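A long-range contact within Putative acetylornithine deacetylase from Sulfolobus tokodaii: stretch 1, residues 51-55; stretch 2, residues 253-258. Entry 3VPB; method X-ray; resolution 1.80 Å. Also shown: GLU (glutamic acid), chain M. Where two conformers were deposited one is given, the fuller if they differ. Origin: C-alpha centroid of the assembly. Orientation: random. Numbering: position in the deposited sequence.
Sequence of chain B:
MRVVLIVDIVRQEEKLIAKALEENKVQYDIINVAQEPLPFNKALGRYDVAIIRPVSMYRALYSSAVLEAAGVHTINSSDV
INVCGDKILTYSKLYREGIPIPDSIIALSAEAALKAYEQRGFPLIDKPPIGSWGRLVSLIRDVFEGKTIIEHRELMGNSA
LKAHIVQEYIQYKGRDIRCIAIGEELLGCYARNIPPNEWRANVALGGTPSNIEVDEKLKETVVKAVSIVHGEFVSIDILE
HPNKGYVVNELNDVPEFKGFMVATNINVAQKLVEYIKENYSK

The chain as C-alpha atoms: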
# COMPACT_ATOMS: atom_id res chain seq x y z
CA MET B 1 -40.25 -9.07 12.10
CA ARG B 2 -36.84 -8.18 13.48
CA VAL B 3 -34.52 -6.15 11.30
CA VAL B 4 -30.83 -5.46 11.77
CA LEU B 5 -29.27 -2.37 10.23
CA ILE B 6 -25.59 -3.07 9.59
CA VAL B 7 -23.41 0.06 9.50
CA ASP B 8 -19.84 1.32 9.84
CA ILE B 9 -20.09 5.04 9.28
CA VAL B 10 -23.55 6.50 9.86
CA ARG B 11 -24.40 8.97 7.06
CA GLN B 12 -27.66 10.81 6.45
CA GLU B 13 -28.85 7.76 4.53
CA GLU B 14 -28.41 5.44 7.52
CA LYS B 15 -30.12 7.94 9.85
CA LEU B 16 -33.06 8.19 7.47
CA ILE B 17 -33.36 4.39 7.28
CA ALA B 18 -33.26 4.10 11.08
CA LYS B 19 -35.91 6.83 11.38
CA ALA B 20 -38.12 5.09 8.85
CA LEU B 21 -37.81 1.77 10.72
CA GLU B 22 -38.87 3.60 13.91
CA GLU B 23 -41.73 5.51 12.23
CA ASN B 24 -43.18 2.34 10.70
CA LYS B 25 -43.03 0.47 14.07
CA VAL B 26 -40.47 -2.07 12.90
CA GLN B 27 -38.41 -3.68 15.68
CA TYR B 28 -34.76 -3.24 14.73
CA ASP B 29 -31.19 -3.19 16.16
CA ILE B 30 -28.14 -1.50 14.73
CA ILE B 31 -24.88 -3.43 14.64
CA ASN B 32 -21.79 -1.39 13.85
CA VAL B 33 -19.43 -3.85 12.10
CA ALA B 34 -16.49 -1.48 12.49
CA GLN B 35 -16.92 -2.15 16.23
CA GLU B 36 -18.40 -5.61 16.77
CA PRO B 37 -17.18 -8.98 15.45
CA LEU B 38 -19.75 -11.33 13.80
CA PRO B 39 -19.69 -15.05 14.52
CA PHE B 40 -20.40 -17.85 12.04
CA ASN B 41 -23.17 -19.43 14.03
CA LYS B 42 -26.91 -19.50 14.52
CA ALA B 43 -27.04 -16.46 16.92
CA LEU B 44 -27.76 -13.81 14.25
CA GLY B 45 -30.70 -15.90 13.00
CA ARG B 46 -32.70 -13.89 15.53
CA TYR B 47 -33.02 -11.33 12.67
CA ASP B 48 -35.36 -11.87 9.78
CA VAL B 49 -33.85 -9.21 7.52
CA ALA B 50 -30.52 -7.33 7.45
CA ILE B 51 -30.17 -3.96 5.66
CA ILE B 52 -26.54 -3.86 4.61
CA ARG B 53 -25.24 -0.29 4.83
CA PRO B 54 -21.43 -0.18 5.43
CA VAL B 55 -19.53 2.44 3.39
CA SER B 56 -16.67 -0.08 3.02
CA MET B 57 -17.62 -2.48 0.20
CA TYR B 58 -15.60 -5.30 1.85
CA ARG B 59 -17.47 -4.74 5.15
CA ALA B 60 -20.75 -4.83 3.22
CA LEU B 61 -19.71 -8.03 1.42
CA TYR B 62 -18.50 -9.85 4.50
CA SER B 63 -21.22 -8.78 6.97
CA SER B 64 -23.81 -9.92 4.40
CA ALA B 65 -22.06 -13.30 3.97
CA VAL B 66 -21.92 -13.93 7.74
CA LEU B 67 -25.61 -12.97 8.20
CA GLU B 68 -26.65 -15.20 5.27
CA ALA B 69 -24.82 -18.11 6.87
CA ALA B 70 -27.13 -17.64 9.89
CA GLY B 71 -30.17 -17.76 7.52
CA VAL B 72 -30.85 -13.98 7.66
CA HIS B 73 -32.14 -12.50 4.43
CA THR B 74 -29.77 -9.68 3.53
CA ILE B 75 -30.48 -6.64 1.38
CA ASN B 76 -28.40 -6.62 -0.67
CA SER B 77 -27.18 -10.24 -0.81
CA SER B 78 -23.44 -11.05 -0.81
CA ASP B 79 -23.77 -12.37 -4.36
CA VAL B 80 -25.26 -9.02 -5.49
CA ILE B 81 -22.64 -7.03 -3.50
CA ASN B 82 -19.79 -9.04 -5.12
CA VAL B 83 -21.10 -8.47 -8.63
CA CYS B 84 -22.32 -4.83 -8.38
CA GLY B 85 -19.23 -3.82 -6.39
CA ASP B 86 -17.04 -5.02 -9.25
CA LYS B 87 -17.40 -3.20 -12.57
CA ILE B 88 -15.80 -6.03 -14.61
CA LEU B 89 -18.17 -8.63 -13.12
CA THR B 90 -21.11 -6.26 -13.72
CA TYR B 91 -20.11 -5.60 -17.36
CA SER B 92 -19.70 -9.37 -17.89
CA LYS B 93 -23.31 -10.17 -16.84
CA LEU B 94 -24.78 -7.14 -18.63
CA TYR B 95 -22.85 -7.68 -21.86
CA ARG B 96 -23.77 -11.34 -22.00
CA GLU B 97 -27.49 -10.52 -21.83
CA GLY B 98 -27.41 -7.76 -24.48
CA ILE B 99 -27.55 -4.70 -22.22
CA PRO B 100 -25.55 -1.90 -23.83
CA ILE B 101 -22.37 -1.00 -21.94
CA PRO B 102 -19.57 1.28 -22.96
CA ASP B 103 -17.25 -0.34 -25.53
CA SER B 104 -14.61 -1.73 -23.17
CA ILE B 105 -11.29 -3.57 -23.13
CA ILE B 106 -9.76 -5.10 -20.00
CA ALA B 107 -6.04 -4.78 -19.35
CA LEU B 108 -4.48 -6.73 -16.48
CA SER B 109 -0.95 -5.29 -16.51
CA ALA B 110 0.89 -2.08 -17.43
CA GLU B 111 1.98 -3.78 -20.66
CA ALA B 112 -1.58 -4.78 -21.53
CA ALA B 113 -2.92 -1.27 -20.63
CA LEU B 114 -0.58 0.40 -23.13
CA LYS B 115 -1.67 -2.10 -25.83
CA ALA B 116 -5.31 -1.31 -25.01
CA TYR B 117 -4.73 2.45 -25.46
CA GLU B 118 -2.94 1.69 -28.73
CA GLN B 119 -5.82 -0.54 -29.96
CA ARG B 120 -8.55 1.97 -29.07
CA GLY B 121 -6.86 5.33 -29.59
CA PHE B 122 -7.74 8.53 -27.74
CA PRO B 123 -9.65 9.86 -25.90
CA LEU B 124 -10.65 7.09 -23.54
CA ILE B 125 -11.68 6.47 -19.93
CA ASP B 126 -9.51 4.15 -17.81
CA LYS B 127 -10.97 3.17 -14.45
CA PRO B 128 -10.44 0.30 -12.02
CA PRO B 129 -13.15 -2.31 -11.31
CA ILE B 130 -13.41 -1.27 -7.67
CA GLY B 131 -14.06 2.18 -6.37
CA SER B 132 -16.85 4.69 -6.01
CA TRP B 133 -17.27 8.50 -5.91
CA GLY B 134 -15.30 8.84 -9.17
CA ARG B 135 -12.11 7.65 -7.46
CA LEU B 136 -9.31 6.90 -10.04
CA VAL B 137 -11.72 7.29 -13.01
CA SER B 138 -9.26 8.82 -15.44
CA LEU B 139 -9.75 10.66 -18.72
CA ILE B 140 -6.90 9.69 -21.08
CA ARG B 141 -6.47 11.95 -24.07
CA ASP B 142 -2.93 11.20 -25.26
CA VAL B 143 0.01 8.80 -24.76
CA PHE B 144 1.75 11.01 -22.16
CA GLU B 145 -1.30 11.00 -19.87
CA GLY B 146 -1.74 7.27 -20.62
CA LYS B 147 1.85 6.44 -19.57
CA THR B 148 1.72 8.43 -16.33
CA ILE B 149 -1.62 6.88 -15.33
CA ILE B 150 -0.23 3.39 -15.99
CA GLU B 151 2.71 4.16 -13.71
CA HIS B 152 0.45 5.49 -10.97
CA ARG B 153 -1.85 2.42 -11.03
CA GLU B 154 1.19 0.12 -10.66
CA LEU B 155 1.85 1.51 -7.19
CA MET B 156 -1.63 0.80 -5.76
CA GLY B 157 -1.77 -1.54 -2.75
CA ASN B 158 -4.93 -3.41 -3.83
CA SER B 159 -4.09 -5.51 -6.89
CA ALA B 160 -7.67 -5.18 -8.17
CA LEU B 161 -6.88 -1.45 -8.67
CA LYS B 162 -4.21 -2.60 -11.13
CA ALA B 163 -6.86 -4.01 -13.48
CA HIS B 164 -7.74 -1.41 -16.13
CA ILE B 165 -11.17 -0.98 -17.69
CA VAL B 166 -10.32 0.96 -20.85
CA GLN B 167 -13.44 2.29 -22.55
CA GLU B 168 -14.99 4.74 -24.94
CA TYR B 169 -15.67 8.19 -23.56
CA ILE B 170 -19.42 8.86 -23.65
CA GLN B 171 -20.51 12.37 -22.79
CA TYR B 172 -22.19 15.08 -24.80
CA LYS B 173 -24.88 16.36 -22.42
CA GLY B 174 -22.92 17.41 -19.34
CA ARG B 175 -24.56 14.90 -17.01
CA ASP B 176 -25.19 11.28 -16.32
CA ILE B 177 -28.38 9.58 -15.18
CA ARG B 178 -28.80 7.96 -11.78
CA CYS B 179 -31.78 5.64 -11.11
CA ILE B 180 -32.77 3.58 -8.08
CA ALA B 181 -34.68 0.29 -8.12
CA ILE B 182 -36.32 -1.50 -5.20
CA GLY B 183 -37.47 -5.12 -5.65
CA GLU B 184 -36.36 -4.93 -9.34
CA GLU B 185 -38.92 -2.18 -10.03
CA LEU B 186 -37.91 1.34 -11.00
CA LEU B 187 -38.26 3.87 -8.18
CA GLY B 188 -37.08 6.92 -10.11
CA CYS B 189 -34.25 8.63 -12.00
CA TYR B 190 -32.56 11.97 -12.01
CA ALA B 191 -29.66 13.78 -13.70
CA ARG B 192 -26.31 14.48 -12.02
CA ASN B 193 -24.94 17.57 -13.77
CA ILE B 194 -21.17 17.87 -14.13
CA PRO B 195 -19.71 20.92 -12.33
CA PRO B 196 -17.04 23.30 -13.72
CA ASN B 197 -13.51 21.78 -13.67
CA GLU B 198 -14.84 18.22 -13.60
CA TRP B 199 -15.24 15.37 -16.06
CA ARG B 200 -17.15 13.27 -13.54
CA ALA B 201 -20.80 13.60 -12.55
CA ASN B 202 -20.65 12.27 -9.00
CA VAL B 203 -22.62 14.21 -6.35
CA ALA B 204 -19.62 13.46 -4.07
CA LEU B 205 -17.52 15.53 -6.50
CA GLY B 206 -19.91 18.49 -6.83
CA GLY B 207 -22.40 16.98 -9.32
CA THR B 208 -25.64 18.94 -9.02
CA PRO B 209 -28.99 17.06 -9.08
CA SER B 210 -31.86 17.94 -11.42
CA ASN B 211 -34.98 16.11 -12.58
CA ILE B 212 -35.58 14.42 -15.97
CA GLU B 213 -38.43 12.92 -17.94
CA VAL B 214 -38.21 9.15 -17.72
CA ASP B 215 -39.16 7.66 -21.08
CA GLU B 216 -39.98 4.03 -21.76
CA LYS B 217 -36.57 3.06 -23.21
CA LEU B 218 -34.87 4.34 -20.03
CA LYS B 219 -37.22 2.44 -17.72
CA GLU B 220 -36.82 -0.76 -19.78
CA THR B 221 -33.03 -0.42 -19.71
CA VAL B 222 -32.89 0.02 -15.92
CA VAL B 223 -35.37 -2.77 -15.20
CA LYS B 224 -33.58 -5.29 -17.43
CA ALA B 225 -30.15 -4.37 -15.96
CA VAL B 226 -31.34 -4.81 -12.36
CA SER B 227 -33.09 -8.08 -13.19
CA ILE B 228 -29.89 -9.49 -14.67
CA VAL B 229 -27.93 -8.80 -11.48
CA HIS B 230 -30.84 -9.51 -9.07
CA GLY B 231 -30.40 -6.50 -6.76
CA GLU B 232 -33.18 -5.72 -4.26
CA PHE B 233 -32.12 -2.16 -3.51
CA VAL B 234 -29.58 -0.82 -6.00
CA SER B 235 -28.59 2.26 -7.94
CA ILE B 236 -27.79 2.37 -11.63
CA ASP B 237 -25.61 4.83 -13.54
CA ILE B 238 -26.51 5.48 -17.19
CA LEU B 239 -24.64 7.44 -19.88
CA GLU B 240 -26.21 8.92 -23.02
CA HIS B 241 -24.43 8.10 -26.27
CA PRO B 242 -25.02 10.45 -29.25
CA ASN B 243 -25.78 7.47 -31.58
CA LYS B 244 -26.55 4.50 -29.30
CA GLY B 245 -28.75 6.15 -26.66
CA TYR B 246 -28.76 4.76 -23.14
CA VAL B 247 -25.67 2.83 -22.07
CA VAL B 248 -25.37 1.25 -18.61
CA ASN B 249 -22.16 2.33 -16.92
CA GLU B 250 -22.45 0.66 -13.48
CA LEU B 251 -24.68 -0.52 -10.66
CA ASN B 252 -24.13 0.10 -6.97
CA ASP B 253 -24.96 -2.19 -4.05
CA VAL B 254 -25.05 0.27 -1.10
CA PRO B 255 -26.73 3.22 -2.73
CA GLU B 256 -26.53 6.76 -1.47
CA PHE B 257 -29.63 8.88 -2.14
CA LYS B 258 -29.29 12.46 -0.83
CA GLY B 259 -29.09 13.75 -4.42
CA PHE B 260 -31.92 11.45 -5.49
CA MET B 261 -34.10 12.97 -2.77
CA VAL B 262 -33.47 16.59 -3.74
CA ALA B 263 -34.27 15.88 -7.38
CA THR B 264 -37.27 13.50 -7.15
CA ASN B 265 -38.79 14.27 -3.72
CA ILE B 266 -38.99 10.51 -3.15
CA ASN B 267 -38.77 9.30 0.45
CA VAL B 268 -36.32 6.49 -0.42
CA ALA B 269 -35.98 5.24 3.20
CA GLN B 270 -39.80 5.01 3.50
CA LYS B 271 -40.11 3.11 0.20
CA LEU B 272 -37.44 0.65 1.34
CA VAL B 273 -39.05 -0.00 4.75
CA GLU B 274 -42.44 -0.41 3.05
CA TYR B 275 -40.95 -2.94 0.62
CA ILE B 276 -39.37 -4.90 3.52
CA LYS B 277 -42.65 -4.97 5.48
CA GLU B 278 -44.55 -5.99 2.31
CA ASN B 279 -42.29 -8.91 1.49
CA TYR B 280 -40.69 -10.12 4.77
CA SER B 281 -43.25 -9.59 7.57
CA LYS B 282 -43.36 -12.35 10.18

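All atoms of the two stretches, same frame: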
# COMPACT_ATOMS: atom_id res chain seq x y z
N ILE B 51 -30.29 -5.02 6.68
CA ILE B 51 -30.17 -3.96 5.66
C ILE B 51 -28.69 -3.62 5.70
O ILE B 51 -28.19 -3.22 6.73
CB ILE B 51 -31.01 -2.74 6.01
CG1 ILE B 51 -32.49 -3.12 6.12
CG2 ILE B 51 -30.80 -1.57 4.97
CD1 ILE B 51 -33.38 -1.91 6.51
N ILE B 52 -28.00 -3.87 4.59
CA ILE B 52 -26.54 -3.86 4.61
C ILE B 52 -26.10 -2.48 4.14
O ILE B 52 -26.18 -2.17 2.97
CB ILE B 52 -25.94 -4.97 3.66
CG1 ILE B 52 -26.41 -6.40 4.05
CG2 ILE B 52 -24.40 -4.85 3.64
CD1 ILE B 52 -26.05 -6.82 5.52
N ARG B 53 -25.55 -1.70 5.07
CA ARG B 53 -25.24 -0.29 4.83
C ARG B 53 -23.77 0.19 5.05
O ARG B 53 -23.53 1.39 5.01
CB ARG B 53 -26.21 0.59 5.65
CG ARG B 53 -27.68 0.49 5.16
CD ARG B 53 -27.82 0.87 3.70
NE ARG B 53 -27.37 2.24 3.47
CZ ARG B 53 -27.48 2.87 2.31
NH1 ARG B 53 -27.06 4.13 2.18
NH2 ARG B 53 -28.05 2.25 1.28
N PRO B 54 -22.79 -0.72 5.28
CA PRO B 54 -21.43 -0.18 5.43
C PRO B 54 -20.95 0.58 4.19
O PRO B 54 -21.28 0.20 3.05
CB PRO B 54 -20.57 -1.45 5.63
CG PRO B 54 -21.52 -2.44 6.20
CD PRO B 54 -22.76 -2.19 5.40
N VAL B 55 -20.15 1.62 4.44
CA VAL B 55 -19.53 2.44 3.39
C VAL B 55 -18.40 1.63 2.75
O VAL B 55 -18.11 1.77 1.55
CB VAL B 55 -18.96 3.76 3.97
CG1 VAL B 55 -18.44 4.70 2.86
CG2 VAL B 55 -19.99 4.48 4.86
N ASP B 253 -24.29 -1.31 -5.02
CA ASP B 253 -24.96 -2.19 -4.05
C ASP B 253 -25.30 -1.60 -2.68
O ASP B 253 -26.11 -2.19 -1.95
CB ASP B 253 -24.18 -3.50 -3.90
CG ASP B 253 -22.72 -3.28 -3.53
OD1 ASP B 253 -22.47 -2.75 -2.43
OD2 ASP B 253 -21.83 -3.67 -4.32
N VAL B 254 -24.70 -0.47 -2.33
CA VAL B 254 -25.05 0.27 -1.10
C VAL B 254 -25.36 1.71 -1.49
O VAL B 254 -24.55 2.63 -1.28
CB VAL B 254 -23.96 0.22 -0.00
CG1 VAL B 254 -24.48 0.86 1.30
CG2 VAL B 254 -23.53 -1.24 0.31
N PRO B 255 -26.54 1.91 -2.07
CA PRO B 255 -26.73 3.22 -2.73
C PRO B 255 -26.87 4.39 -1.78
O PRO B 255 -27.44 4.27 -0.70
CB PRO B 255 -28.00 3.03 -3.57
CG PRO B 255 -28.65 1.78 -3.09
CD PRO B 255 -27.67 0.99 -2.27
N GLU B 256 -26.28 5.52 -2.17
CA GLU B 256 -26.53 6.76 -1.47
C GLU B 256 -27.70 7.41 -2.21
O GLU B 256 -27.99 7.03 -3.36
CB GLU B 256 -25.29 7.64 -1.44
CG GLU B 256 -24.19 7.18 -0.44
CD GLU B 256 -22.87 7.92 -0.68
OE1 GLU B 256 -22.13 8.18 0.30
OE2 GLU B 256 -22.59 8.26 -1.86
N PHE B 257 -28.41 8.32 -1.55
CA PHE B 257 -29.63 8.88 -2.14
C PHE B 257 -29.97 10.30 -1.72
O PHE B 257 -31.10 10.73 -1.95
CB PHE B 257 -30.85 7.93 -1.98
CG PHE B 257 -31.05 7.38 -0.58
CD1 PHE B 257 -31.76 8.11 0.40
CD2 PHE B 257 -30.56 6.10 -0.26
CE1 PHE B 257 -31.96 7.57 1.68
CE2 PHE B 257 -30.70 5.58 1.03
CZ PHE B 257 -31.43 6.30 2.00
N LYS B 258 -29.01 11.05 -1.17
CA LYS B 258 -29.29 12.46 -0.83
C LYS B 258 -29.60 13.32 -2.06
O LYS B 258 -30.48 14.18 -2.02
CB LYS B 258 -28.13 13.10 -0.06
CG LYS B 258 -28.18 12.84 1.43
CD LYS B 258 -27.21 13.77 2.16
CE LYS B 258 -25.79 13.30 1.97
NZ LYS B 258 -24.86 14.45 2.00
N GLU M . -22.66 8.12 -4.74
CA GLU M . -23.57 8.96 -5.56
C GLU M . -22.81 10.15 -6.11
O GLU M . -23.19 10.64 -7.19
CB GLU M . -24.76 9.45 -4.71
CG GLU M . -25.86 10.12 -5.53
CD GLU M . -27.03 10.60 -4.68
OE1 GLU M . -26.81 11.10 -3.55
OE2 GLU M . -28.19 10.47 -5.18
OXT GLU M . -21.85 10.65 -5.49
O HOH W 1 -26.61 -3.45 0.43

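This is a small, buried contact in which the guanidinium of Arg-53 clasps one backbone carbonyl while Val-254 packs against the arginine and its neighbours. The two stretches bury 260 Å² between them, both sides summed. They lie far apart in sequence; no touching pair is closer than 200 residues. The nearest CA atoms across the contact are those of Arg-53 and Val-254, 6.0 Å apart.

Arg-53 supplies the polar part. Its CA-to-CB bond points sideways to stretch 2, but the end of the side chain comes nearer. Chi1, chi2 and chi3 are all m, so the chain folds round instead of running straight out. Both terminal nitrogens then reach the same acceptor. Arg-53 NH1 donates to Pro-255 O at 2.9 Å, and Arg-53 NH2 donates to Pro-255 O, also at 2.9 Å. The N-H...O angles are 142° and 143°. This near-symmetry fits a forked arrangement, with the carbonyl oxygen at the guanidinium edge, near its plane. The bend in each bond follows from two donors sharing one oxygen. A proline has no backbone N-H to donate, but its carbonyl remains a good acceptor. Arg-53 NE and NH1 also form hydrogen bonds elsewhere in the structure.

Val-254 supplies most of the apolar part. Its CA-to-CB bond points toward stretch 1, and chi1 is t. Val-254 CG1 lies over one face of the guanidinium, 3.7 Å from Arg-53 CZ. Val-254 CG1 is also 3.7 Å from Pro-54 O and 3.9 Å from Ile-52 O. It therefore touches three consecutive residues of stretch 1. These are van der Waals contacts.

Two smaller contacts flank the carbonyl. Pro-255 CD is 3.8 Å from Arg-53 NH2, although the CA-to-CB bond of Pro-255 points away. The CA-to-CB bond of Phe-257 points sideways, but with chi1 p the end of its side chain comes nearer. Phe-257 CE2 is 4.1 Å from Arg-53 NH1, in an oblique approach.

One water links the two backbones. It donates to Ile-52 O at 2.9 Å and to Asp-253 O at 2.7 Å. Two carbonyl oxygens cannot hydrogen-bond to each other, so the water supplies the protons that join them.

Beyond the contact, stretch 2 meets the bound glutamic acid. The ligand N donates to Glu-256 OE2 at 2.9 Å. Phe-257 stands at the N-cap position, right before a helix, and Lys-258 N lies 3.2 Å from the ligand OE1. Arg-53 thus holds the backbone of stretch 2 at Pro-255, one residue before the ligand-binding Glu-256.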